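Local coordinates for cysteine synthase 3 (Entamoeba histolytica, PDB 6KR5), which probably catalyses the pyridoxal-phosphate-dependent formation of L-cysteine from O-acetyl-L-serine and sulfide, at residues 164-176 with 193-207. Sequence-based numbering, arbitrary orientation.
With PLP (pyridoxal-5'-phosphate), chain D.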
ATOM      1  N   ASP B 164     -23.478   8.128   4.096  1.00 18.39           N
ATOM      2  CA  ASP B 164     -22.188   8.292   4.756  1.00 20.03           C
ATOM      3  C   ASP B 164     -21.048   7.747   3.909  1.00 18.48           C
ATOM      4  O   ASP B 164     -19.887   8.074   4.164  1.00 21.98           O
ATOM      5  CB  ASP B 164     -22.212   7.627   6.130  1.00 19.48           C
ATOM      6  CG  ASP B 164     -23.278   8.224   7.036  1.00 22.23           C
ATOM      7  OD1 ASP B 164     -23.562   9.434   6.893  1.00 24.51           O
ATOM      8  OD2 ASP B 164     -23.836   7.484   7.869  1.00 23.58           O
ATOM      9  N   ASN B 165     -21.366   6.936   2.898  1.00 19.07           N
ATOM     10  CA  ASN B 165     -20.396   6.610   1.852  1.00 17.11           C
ATOM     11  C   ASN B 165     -20.054   7.864   1.052  1.00 19.91           C
ATOM     12  O   ASN B 165     -18.903   8.322   1.044  1.00 21.45           O
ATOM     13  CB  ASN B 165     -20.982   5.487   0.976  1.00 19.09           C
ATOM     14  CG  ASN B 165     -20.149   5.169  -0.268  1.00 19.38           C
ATOM     15  OD1 ASN B 165     -19.258   5.914  -0.665  1.00 18.98           O
ATOM     16  ND2 ASN B 165     -20.467   4.035  -0.896  1.00 17.83           N
ATOM     17  N   THR B 166     -21.062   8.454   0.401  1.00 18.92           N
ATOM     18  CA  THR B 166     -20.873   9.675  -0.376  1.00 18.99           C
ATOM     19  C   THR B 166     -20.184  10.768   0.432  1.00 19.57           C
ATOM     20  O   THR B 166     -19.278  11.447  -0.068  1.00 20.97           O
ATOM     21  CB  THR B 166     -22.247  10.138  -0.862  1.00 18.55           C
ATOM     22  OG1 THR B 166     -22.918   9.009  -1.419  1.00 21.90           O
ATOM     23  CG2 THR B 166     -22.128  11.235  -1.910  1.00 18.55           C
ATOM     24  N   ALA B 167     -20.596  10.940   1.689  1.00 19.47           N
ATOM     25  CA  ALA B 167     -20.087  12.025   2.524  1.00 20.59           C
ATOM     26  C   ALA B 167     -18.596  11.892   2.830  1.00 20.92           C
ATOM     27  O   ALA B 167     -17.944  12.897   3.134  1.00 20.63           O
ATOM     28  CB  ALA B 167     -20.886  12.088   3.827  1.00 21.66           C
ATOM     29  N   ALA B 168     -18.041  10.675   2.779  1.00 20.10           N
ATOM     30  CA  ALA B 168     -16.598  10.522   2.985  1.00 20.67           C
ATOM     31  C   ALA B 168     -15.802  11.361   2.004  1.00 21.71           C
ATOM     32  O   ALA B 168     -14.656  11.755   2.289  1.00 20.14           O
ATOM     33  CB  ALA B 168     -16.197   9.057   2.847  1.00 20.59           C
ATOM     34  N   HIS B 169     -16.386  11.652   0.852  1.00 19.79           N
ATOM     35  CA  HIS B 169     -15.647  12.277  -0.226  1.00 18.61           C
ATOM     36  C   HIS B 169     -15.674  13.795  -0.156  1.00 23.19           C
ATOM     37  O   HIS B 169     -15.161  14.459  -1.068  1.00 21.89           O
ATOM     38  CB  HIS B 169     -16.186  11.749  -1.542  1.00 20.38           C
ATOM     39  CG  HIS B 169     -15.888  10.299  -1.720  1.00 19.82           C
ATOM     40  ND1 HIS B 169     -14.602   9.835  -1.895  1.00 20.46           N
ATOM     41  CD2 HIS B 169     -16.685   9.207  -1.681  1.00 23.15           C
ATOM     42  CE1 HIS B 169     -14.626   8.518  -2.001  1.00 19.73           C
ATOM     43  NE2 HIS B 169     -15.878   8.112  -1.875  1.00 18.06           N
ATOM     44  N   VAL B 170     -16.233  14.357   0.919  1.00 21.77           N
ATOM     45  CA  VAL B 170     -15.937  15.754   1.225  1.00 24.66           C
ATOM     46  C   VAL B 170     -14.430  15.934   1.330  1.00 24.09           C
ATOM     47  O   VAL B 170     -13.861  16.899   0.808  1.00 23.17           O
ATOM     48  CB  VAL B 170     -16.660  16.192   2.510  1.00 27.41           C
ATOM     49  CG1 VAL B 170     -16.257  17.611   2.891  1.00 31.61           C
ATOM     50  CG2 VAL B 170     -18.161  16.103   2.322  1.00 30.94           C
ATOM     51  N   TYR B 171     -13.755  14.964   1.946  1.00 21.88           N
ATOM     52  CA  TYR B 171     -12.305  15.032   2.078  1.00 22.50           C
ATOM     53  C   TYR B 171     -11.615  14.814   0.735  1.00 22.06           C
ATOM     54  O   TYR B 171     -10.723  15.578   0.357  1.00 22.16           O
ATOM     55  CB  TYR B 171     -11.834  14.007   3.110  1.00 22.09           C
ATOM     56  CG  TYR B 171     -12.223  14.340   4.533  1.00 26.50           C
ATOM     57  CD1 TYR B 171     -13.448  13.931   5.063  1.00 24.92           C
ATOM     58  CD2 TYR B 171     -11.353  15.050   5.356  1.00 30.83           C
ATOM     59  CE1 TYR B 171     -13.796  14.233   6.370  1.00 28.72           C
ATOM     60  CE2 TYR B 171     -11.692  15.357   6.662  1.00 33.40           C
ATOM     61  CZ  TYR B 171     -12.911  14.946   7.161  1.00 38.32           C
ATOM     62  OH  TYR B 171     -13.238  15.251   8.464  1.00 46.47           O
ATOM     63  N   THR B 172     -12.023  13.779  -0.008  1.00 20.08           N
ATOM     64  CA  THR B 172     -11.431  13.533  -1.320  1.00 20.11           C
ATOM     65  C   THR B 172     -11.502  14.782  -2.186  1.00 21.17           C
ATOM     66  O   THR B 172     -10.500  15.209  -2.775  1.00 21.58           O
ATOM     67  CB  THR B 172     -12.144  12.361  -2.003  1.00 20.88           C
ATOM     68  OG1 THR B 172     -12.373  11.309  -1.056  1.00 21.12           O
ATOM     69  CG2 THR B 172     -11.322  11.828  -3.184  1.00 21.88           C
ATOM     70  N   ALA B 173     -12.687  15.392  -2.252  1.00 20.62           N
ATOM     71  CA  ALA B 173     -12.872  16.589  -3.065  1.00 21.86           C
ATOM     72  C   ALA B 173     -12.030  17.747  -2.556  1.00 20.88           C
ATOM     73  O   ALA B 173     -11.402  18.455  -3.352  1.00 22.45           O
ATOM     74  CB  ALA B 173     -14.346  16.985  -3.090  1.00 19.75           C
ATOM     75  N   ASN B 174     -12.010  17.965  -1.237  1.00 20.37           N
ATOM     76  CA  ASN B 174     -11.214  19.065  -0.703  1.00 19.45           C
ATOM     77  C   ASN B 174      -9.740  18.882  -1.020  1.00 22.49           C
ATOM     78  O   ASN B 174      -9.040  19.850  -1.343  1.00 24.69           O
ATOM     79  CB  ASN B 174     -11.395  19.195   0.807  1.00 21.91           C
ATOM     80  CG  ASN B 174     -10.654  20.400   1.362  1.00 25.27           C
ATOM     81  OD1 ASN B 174     -10.900  21.528   0.932  1.00 31.87           O
ATOM     82  ND2 ASN B 174      -9.731  20.169   2.296  1.00 28.86           N
ATOM     83  N   GLU B 175      -9.246  17.644  -0.920  1.00 20.67           N
ATOM     84  CA  GLU B 175      -7.863  17.372  -1.287  1.00 21.65           C
ATOM     85  C   GLU B 175      -7.593  17.739  -2.740  1.00 21.60           C
ATOM     86  O   GLU B 175      -6.557  18.335  -3.049  1.00 20.19           O
ATOM     87  CB  GLU B 175      -7.536  15.901  -1.038  1.00 19.86           C
ATOM     88  CG  GLU B 175      -7.550  15.529   0.436  1.00 23.47           C
ATOM     89  CD  GLU B 175      -7.699  14.040   0.667  1.00 24.83           C
ATOM     90  OE1 GLU B 175      -7.216  13.258  -0.180  1.00 20.95           O
ATOM     91  OE2 GLU B 175      -8.280  13.655   1.700  1.00 22.48           O
ATOM     92  N   ILE B 176      -8.501  17.380  -3.651  1.00 22.78           N
ATOM     93  CA  ILE B 176      -8.321  17.762  -5.054  1.00 19.82           C
ATOM     94  C   ILE B 176      -8.359  19.277  -5.201  1.00 21.87           C
ATOM     95  O   ILE B 176      -7.547  19.868  -5.926  1.00 22.29           O
ATOM     96  CB  ILE B 176      -9.383  17.091  -5.939  1.00 20.91           C
ATOM     97  CG1 ILE B 176      -9.177  15.572  -5.939  1.00 21.96           C
ATOM     98  CG2 ILE B 176      -9.314  17.654  -7.365  1.00 21.90           C
ATOM     99  CD1 ILE B 176     -10.391  14.808  -6.414  1.00 20.86           C
ATOM    100  N   THR B 193     -20.067   1.832  -6.135  1.00 16.69           N
ATOM    101  CA  THR B 193     -21.213   2.305  -5.362  1.00 18.35           C
ATOM    102  C   THR B 193     -21.725   3.643  -5.868  1.00 17.26           C
ATOM    103  O   THR B 193     -22.872   4.005  -5.567  1.00 19.21           O
ATOM    104  CB  THR B 193     -20.871   2.452  -3.873  1.00 19.58           C
ATOM    105  OG1 THR B 193     -19.942   3.530  -3.681  1.00 18.52           O
ATOM    106  CG2 THR B 193     -20.294   1.152  -3.307  1.00 21.75           C
ATOM    107  N   ALA B 194     -20.886   4.384  -6.596  1.00 18.28           N
ATOM    108  CA  ALA B 194     -21.065   5.751  -7.090  1.00 17.55           C
ATOM    109  C   ALA B 194     -20.781   6.779  -5.999  1.00 19.59           C
ATOM    110  O   ALA B 194     -20.906   7.971  -6.260  1.00 19.01           O
ATOM    111  CB  ALA B 194     -22.457   6.001  -7.704  1.00 18.77           C
ATOM    112  N   GLY B 195     -20.362   6.365  -4.797  1.00 18.78           N
ATOM    113  CA  GLY B 195     -20.025   7.341  -3.770  1.00 19.41           C
ATOM    114  C   GLY B 195     -18.975   8.345  -4.208  1.00 20.75           C
ATOM    115  O   GLY B 195     -19.073   9.536  -3.895  1.00 18.76           O
ATOM    116  N   THR B 196     -17.950   7.878  -4.928  1.00 18.55           N
ATOM    117  CA  THR B 196     -16.869   8.774  -5.338  1.00 16.96           C
ATOM    118  C   THR B 196     -17.349   9.769  -6.383  1.00 19.89           C
ATOM    119  O   THR B 196     -17.156  10.981  -6.230  1.00 20.02           O
ATOM    120  CB  THR B 196     -15.677   7.992  -5.879  1.00 18.05           C
ATOM    121  OG1 THR B 196     -15.169   7.128  -4.854  1.00 20.13           O
ATOM    122  CG2 THR B 196     -14.576   8.947  -6.284  1.00 19.75           C
ATOM    123  N   VAL B 197     -17.972   9.277  -7.457  1.00 19.62           N
ATOM    124  CA  VAL B 197     -18.311  10.179  -8.556  1.00 18.78           C
ATOM    125  C   VAL B 197     -19.327  11.217  -8.088  1.00 19.92           C
ATOM    126  O   VAL B 197     -19.204  12.407  -8.411  1.00 19.66           O
ATOM    127  CB  VAL B 197     -18.786   9.386  -9.792  1.00 18.76           C
ATOM    128  CG1 VAL B 197     -20.153   8.740  -9.597  1.00 19.97           C
ATOM    129  CG2 VAL B 197     -18.797  10.287 -11.042  1.00 18.78           C
ATOM    130  N   ILE B 198     -20.298  10.804  -7.271  1.00 21.04           N
ATOM    131  CA  ILE B 198     -21.318  11.737  -6.805  1.00 20.15           C
ATOM    132  C   ILE B 198     -20.766  12.630  -5.702  1.00 23.08           C
ATOM    133  O   ILE B 198     -20.992  13.843  -5.702  1.00 21.13           O
ATOM    134  CB  ILE B 198     -22.579  10.984  -6.339  1.00 21.91           C
ATOM    135  CG1 ILE B 198     -23.195  10.168  -7.485  1.00 21.63           C
ATOM    136  CG2 ILE B 198     -23.604  11.963  -5.736  1.00 22.71           C
ATOM    137  CD1 ILE B 198     -23.327  10.935  -8.801  1.00 20.06           C
ATOM    138  N   GLY B 199     -20.038  12.048  -4.746  1.00 19.09           N
ATOM    139  CA  GLY B 199     -19.498  12.846  -3.655  1.00 21.63           C
ATOM    140  C   GLY B 199     -18.451  13.841  -4.117  1.00 21.24           C
ATOM    141  O   GLY B 199     -18.492  15.022  -3.751  1.00 22.55           O
ATOM    142  N   VAL B 200     -17.477  13.379  -4.903  1.00 19.61           N
ATOM    143  CA  VAL B 200     -16.470  14.310  -5.400  1.00 20.94           C
ATOM    144  C   VAL B 200     -17.101  15.292  -6.376  1.00 22.34           C
ATOM    145  O   VAL B 200     -16.814  16.494  -6.338  1.00 22.73           O
ATOM    146  CB  VAL B 200     -15.292  13.555  -6.044  1.00 20.71           C
ATOM    147  CG1 VAL B 200     -14.294  14.544  -6.653  1.00 23.37           C
ATOM    148  CG2 VAL B 200     -14.603  12.686  -5.018  1.00 19.97           C
ATOM    149  N   GLY B 201     -17.976  14.801  -7.257  1.00 20.86           N
ATOM    150  CA  GLY B 201     -18.591  15.680  -8.237  1.00 20.49           C
ATOM    151  C   GLY B 201     -19.420  16.774  -7.590  1.00 22.55           C
ATOM    152  O   GLY B 201     -19.293  17.952  -7.935  1.00 23.48           O
ATOM    153  N   GLU B 202     -20.261  16.404  -6.618  1.00 23.06           N
ATOM    154  CA  GLU B 202     -21.092  17.411  -5.959  1.00 26.68           C
ATOM    155  C   GLU B 202     -20.240  18.430  -5.217  1.00 28.13           C
ATOM    156  O   GLU B 202     -20.521  19.636  -5.259  1.00 26.45           O
ATOM    157  CB  GLU B 202     -22.080  16.746  -5.002  1.00 26.01           C
ATOM    158  CG  GLU B 202     -23.254  16.068  -5.694  1.00 27.47           C
ATOM    159  CD  GLU B 202     -24.281  15.524  -4.722  1.00 29.61           C
ATOM    160  OE1 GLU B 202     -23.892  15.105  -3.609  1.00 29.36           O
ATOM    161  OE2 GLU B 202     -25.481  15.503  -5.077  1.00 30.73           O
ATOM    162  N   ASN B 203     -19.190  17.970  -4.533  1.00 24.89           N
ATOM    163  CA  ASN B 203     -18.421  18.884  -3.701  1.00 24.61           C
ATOM    164  C   ASN B 203     -17.481  19.754  -4.523  1.00 27.95           C
ATOM    165  O   ASN B 203     -17.219  20.900  -4.141  1.00 30.62           O
ATOM    166  CB  ASN B 203     -17.650  18.106  -2.636  1.00 25.36           C
ATOM    167  CG  ASN B 203     -18.526  17.696  -1.479  1.00 31.79           C
ATOM    168  OD1 ASN B 203     -18.996  18.539  -0.714  1.00 35.70           O
ATOM    169  ND2 ASN B 203     -18.756  16.396  -1.340  1.00 34.49           N
ATOM    170  N   LEU B 204     -16.969  19.250  -5.649  1.00 24.29           N
ATOM    171  CA  LEU B 204     -16.205  20.125  -6.531  1.00 21.84           C
ATOM    172  C   LEU B 204     -17.118  21.144  -7.203  1.00 25.82           C
ATOM    173  O   LEU B 204     -16.749  22.315  -7.344  1.00 26.07           O
ATOM    174  CB  LEU B 204     -15.445  19.310  -7.574  1.00 23.29           C
ATOM    175  CG  LEU B 204     -14.229  18.540  -7.047  1.00 23.77           C
ATOM    176  CD1 LEU B 204     -13.558  17.771  -8.177  1.00 21.18           C
ATOM    177  CD2 LEU B 204     -13.250  19.496  -6.382  1.00 23.99           C
ATOM    178  N   LYS B 205     -18.319  20.726  -7.615  1.00 27.18           N
ATOM    179  CA  LYS B 205     -19.187  21.653  -8.336  1.00 27.69           C
ATOM    180  C   LYS B 205     -19.694  22.767  -7.430  1.00 26.83           C
ATOM    181  O   LYS B 205     -19.996  23.865  -7.912  1.00 27.68           O
ATOM    182  CB  LYS B 205     -20.354  20.901  -8.981  1.00 26.35           C
ATOM    183  CG  LYS B 205     -20.047  20.404 -10.390  1.00 23.01           C
ATOM    184  CD  LYS B 205     -21.157  19.504 -10.942  1.00 26.07           C
ATOM    185  CE  LYS B 205     -20.912  19.236 -12.422  1.00 25.29           C
ATOM    186  NZ  LYS B 205     -21.836  18.221 -12.995  1.00 27.34           N
ATOM    187  N   LYS B 206     -19.703  22.544  -6.129  1.00 27.29           N
ATOM    188  CA  LYS B 206     -20.115  23.627  -5.207  1.00 26.47           C
ATOM    189  C   LYS B 206     -19.043  24.717  -5.250  1.00 32.46           C
ATOM    190  O   LYS B 206     -19.382  25.884  -5.128  1.00 35.17           O
ATOM    191  CB  LYS B 206     -20.211  23.110  -3.773  1.00 32.14           C
ATOM    192  CG  LYS B 206     -21.617  22.816  -3.295  1.00 33.58           C
ATOM    193  CD  LYS B 206     -21.726  22.644  -1.800  1.00 53.48           C
ATOM    194  CE  LYS B 206     -21.700  21.185  -1.405  1.00 53.50           C
ATOM    195  NZ  LYS B 206     -22.933  20.477  -1.831  1.00 56.65           N
ATOM    196  N   LYS B 207     -17.790  24.321  -5.414  1.00 28.98           N
ATOM    197  CA  LYS B 207     -16.702  25.290  -5.435  1.00 25.69           C
ATOM    198  C   LYS B 207     -16.470  25.886  -6.817  1.00 29.33           C
ATOM    199  O   LYS B 207     -16.024  27.035  -6.926  1.00 29.68           O
ATOM    200  CB  LYS B 207     -15.415  24.639  -4.913  1.00 28.16           C
ATOM    201  CG  LYS B 207     -15.414  24.488  -3.383  1.00 34.55           C
ATOM    202  CD  LYS B 207     -14.362  23.514  -2.870  1.00 38.93           C
ATOM    203  CE  LYS B 207     -14.446  23.372  -1.345  1.00 41.10           C
ATOM    204  NZ  LYS B 207     -13.315  22.563  -0.780  1.00 38.01           N
TER
HETATM  205  N1  PLP D 401     -12.568   0.416  -7.917  1.00 18.00           N
HETATM  206  C2  PLP D 401     -12.335  -0.250  -6.746  1.00 18.83           C
HETATM  207  C2A PLP D 401     -11.165  -1.181  -6.677  1.00 19.55           C
HETATM  208  C3  PLP D 401     -13.170  -0.051  -5.661  1.00 19.99           C
HETATM  209  O3  PLP D 401     -12.922  -0.730  -4.502  1.00 21.62           O
HETATM  210  C4  PLP D 401     -14.240   0.829  -5.761  1.00 17.41           C
HETATM  211  C4A PLP D 401     -15.212   0.984  -4.647  1.00 25.85           C
HETATM  212  O4A PLP D 401     -15.081   0.318  -3.612  1.00 25.38           O
HETATM  213  C5  PLP D 401     -14.464   1.505  -6.959  1.00 18.77           C
HETATM  214  C6  PLP D 401     -13.624   1.284  -8.027  1.00 19.71           C
HETATM  215  C5A PLP D 401     -15.635   2.441  -7.157  1.00 19.70           C
HETATM  216  O4P PLP D 401     -15.716   3.487  -6.229  1.00 17.81           O
HETATM  217  P   PLP D 401     -17.187   3.941  -5.789  1.00 18.62           P
HETATM  218  O1P PLP D 401     -17.997   4.178  -7.051  1.00 18.11           O
HETATM  219  O2P PLP D 401     -17.784   2.818  -4.991  1.00 19.28           O
HETATM  220  O3P PLP D 401     -17.025   5.182  -4.988  1.00 17.87           O
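The imidazole of His169 lies against the first turn of helix 195-207, where Thr196 CA makes a CH-pi contact 3.8 Å from the ring centroid and 17° off its normal. As a knob, the side chain fills a hole formed by Gly195, Thr196, Gly199 and Val200. ND1 is hydrogen-bonded to Thr172 OG1 (2.8 Å), which helps set the ring's rotation. Packing is close at both glycines: Thr166 CA lies 4.2 Å from Gly195 CA, and chi1 of -48° turns Thr166 CG2 to 3.5 Å from Gly199 CA.

Asn165 ND2 donates to Thr193 OG1 (2.9 Å, 149°), which in turn donates to PLP O2P (2.6 Å) and accepts from Gly195 N in an ST turn. Asn165 is therefore second shell to the phosphate, which also takes bonds from Ala194 N and from Thr196 N and OG1; this turn and helix N-terminus form part of the phosphate site, as in fold type II PLP enzymes.

Farther along, Val200 is the reciprocal knob among His169, Thr172, Ala173 and Ile176, and Ala173 CB meets Asn203 CB at 3.5 Å. The outer side is looser: exposed Val170 places CG2 against Asn203 ND2, which donates to Gly199 O, and the extended Lys207 places NZ 3.1 Å from Asn174 OD1.

Helices 169-176 and 195-207 cross at -53°; Ile176 and Val200 also rest on Ile187 of strand 186-190, while Asn165 and Thr172 touch helix 58-72.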